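PDB 2ZXC: neutral ceramidase from Pseudomonas aeruginosa, which hydrolyses the N-acyl linkage of ceramides to give sphingosine and a free fatty acid, and also catalyses the reverse synthesis, using a bound zinc ion. Local coordinates for residues V203-M208 with S216-G221. Sequence-based numbering, arbitrary orientation.
Sequences VHSTSM and SPDNKG. With ZN (zinc ion), chain C.
Ser205, centre of an inverse gamma turn, lies nearest Asp218 in the turn that leads into helix 218-231, their CA atoms 5.6 Å apart. Residues 203-208 form no regular structure, and side chains of 216-221 take up several of their peptide groups. Asp218, with a short carboxylate suited to bridging two successive N-H groups, does most of this: Ser207 N meets the syn lone pair of Asp218 OD1 at 2.9 Å, and Met208 N reaches OD2, also at 2.9 Å, from the syn side but 25° out of the carboxylate plane. Asn219 N also donates to OD1, from above that plane, so this oxygen takes two backbone donors and the carboxylate's rotation is fixed. Asp218 N is in turn capped by Ser216 OG at 3.0 Å. An amide suits Asn219 because its NH2 has two protons: Asn219 ND2 gives one to His204 O at 3.3 Å, on a lone pair, and the other to Ser207 OG at 3.1 Å. A chi1 of 63° carries this amide to the loop; its OD1 accepts from Gln276. Lys220 runs its methylenes past Ser205 OG, and its ammonium reaches Phe201 O and Gln276. The contact thus holds the loop after strand 194-200, whose His204 binds zinc with His97, Glu411 and Tyr448, against helix 218-231, while helix 265-286 packs against Val203, Ser207 and Met208.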
loop_
_atom_site.group_PDB
_atom_site.type_symbol
_atom_site.label_atom_id
_atom_site.label_comp_id
_atom_site.label_asym_id
_atom_site.label_seq_id
_atom_site.Cartn_x
_atom_site.Cartn_y
_atom_site.Cartn_z
ATOM N N VAL A 203 -6.175 -6.787 7.364
ATOM C CA VAL A 203 -5.473 -6.303 8.542
ATOM C C VAL A 203 -4.642 -5.110 8.128
ATOM O O VAL A 203 -3.863 -5.186 7.183
ATOM C CB VAL A 203 -4.573 -7.385 9.207
ATOM C CG1 VAL A 203 -3.443 -7.797 8.285
ATOM C CG2 VAL A 203 -4.019 -6.845 10.519
ATOM N N HIS A 204 -4.852 -3.995 8.818
ATOM C CA HIS A 204 -4.111 -2.779 8.535
ATOM C C HIS A 204 -2.615 -3.078 8.606
ATOM O O HIS A 204 -2.164 -3.865 9.447
ATOM C CB HIS A 204 -4.470 -1.680 9.556
ATOM C CG HIS A 204 -5.495 -0.700 9.065
ATOM N ND1 HIS A 204 -6.802 -1.048 8.814
ATOM C CD2 HIS A 204 -5.393 0.617 8.759
ATOM C CE1 HIS A 204 -7.465 0.007 8.375
ATOM N NE2 HIS A 204 -6.631 1.033 8.329
ATOM N N SER A 205 -1.854 -2.472 7.701
ATOM C CA SER A 205 -0.403 -2.635 7.695
ATOM C C SER A 205 0.128 -1.467 8.503
ATOM O O SER A 205 0.804 -0.576 7.984
ATOM C CB SER A 205 0.148 -2.571 6.273
ATOM O OG SER A 205 0.181 -3.860 5.702
ATOM N N THR A 206 -0.211 -1.485 9.785
ATOM C CA THR A 206 0.164 -0.431 10.706
ATOM C C THR A 206 0.986 -0.942 11.881
ATOM O O THR A 206 0.889 -0.398 12.977
ATOM C CB THR A 206 -1.089 0.239 11.275
ATOM O OG1 THR A 206 -1.955 -0.780 11.782
ATOM C CG2 THR A 206 -1.830 1.023 10.199
ATOM N N SER A 207 1.779 -1.987 11.666
ATOM C CA SER A 207 2.613 -2.509 12.741
ATOM C C SER A 207 3.655 -1.448 13.081
ATOM O O SER A 207 4.019 -1.282 14.236
ATOM C CB SER A 207 3.289 -3.814 12.324
ATOM O OG SER A 207 2.321 -4.822 12.087
ATOM N N MET A 208 4.139 -0.738 12.067
ATOM C CA MET A 208 5.096 0.339 12.288
ATOM C C MET A 208 4.226 1.548 12.637
ATOM O O MET A 208 3.356 1.936 11.860
ATOM C CB MET A 208 5.911 0.608 11.025
ATOM C CG MET A 208 6.811 -0.555 10.593
ATOM S SD MET A 208 8.011 -1.056 11.851
ATOM C CE MET A 208 8.955 0.445 12.035
ATOM N N SER A 216 8.923 1.701 5.102
ATOM C CA SER A 216 8.733 0.279 5.324
ATOM C C SER A 216 7.431 -0.265 4.751
ATOM O O SER A 216 6.393 0.391 4.825
ATOM C CB SER A 216 8.777 -0.009 6.827
ATOM O OG SER A 216 8.230 -1.285 7.122
ATOM N N PRO A 217 7.481 -1.473 4.156
ATOM C CA PRO A 217 6.328 -2.158 3.560
ATOM C C PRO A 217 5.423 -2.719 4.655
ATOM O O PRO A 217 4.383 -3.308 4.366
ATOM C CB PRO A 217 6.972 -3.284 2.750
ATOM C CG PRO A 217 8.272 -2.750 2.391
ATOM C CD PRO A 217 8.731 -2.084 3.673
ATOM N N ASP A 218 5.860 -2.561 5.902
ATOM C CA ASP A 218 5.124 -3.020 7.078
ATOM C C ASP A 218 4.932 -4.543 7.134
ATOM O O ASP A 218 5.676 -5.293 6.502
ATOM C CB ASP A 218 3.776 -2.298 7.169
ATOM C CG ASP A 218 3.284 -2.155 8.605
ATOM O OD1 ASP A 218 2.629 -3.090 9.120
ATOM O OD2 ASP A 218 3.571 -1.106 9.226
ATOM N N ASN A 219 3.936 -5.010 7.881
ATOM C CA ASN A 219 3.756 -6.452 8.015
ATOM C C ASN A 219 3.512 -7.220 6.723
ATOM O O ASN A 219 4.061 -8.301 6.551
ATOM C CB ASN A 219 2.666 -6.776 9.049
ATOM C CG ASN A 219 1.306 -6.274 8.651
ATOM O OD1 ASN A 219 0.763 -6.670 7.620
ATOM N ND2 ASN A 219 0.733 -5.405 9.480
ATOM N N LYS A 220 2.708 -6.685 5.810
ATOM C CA LYS A 220 2.474 -7.405 4.564
ATOM C C LYS A 220 3.751 -7.403 3.731
ATOM O O LYS A 220 4.063 -8.383 3.052
ATOM C CB LYS A 220 1.319 -6.780 3.780
ATOM C CG LYS A 220 -0.043 -7.038 4.407
ATOM C CD LYS A 220 -1.163 -6.589 3.496
ATOM C CE LYS A 220 -2.520 -6.941 4.079
ATOM N NZ LYS A 220 -2.688 -8.405 4.286
ATOM N N GLY A 221 4.487 -6.300 3.796
ATOM C CA GLY A 221 5.735 -6.204 3.066
ATOM C C GLY A 221 6.750 -7.196 3.609
ATOM O O GLY A 221 7.534 -7.762 2.851
HETATM ZN ZN ZN C . -6.928 2.526 7.084
HETATM O O HOH W 1 3.102 1.552 8.891
HETATM O O HOH W 2 -5.730 3.844 7.824
#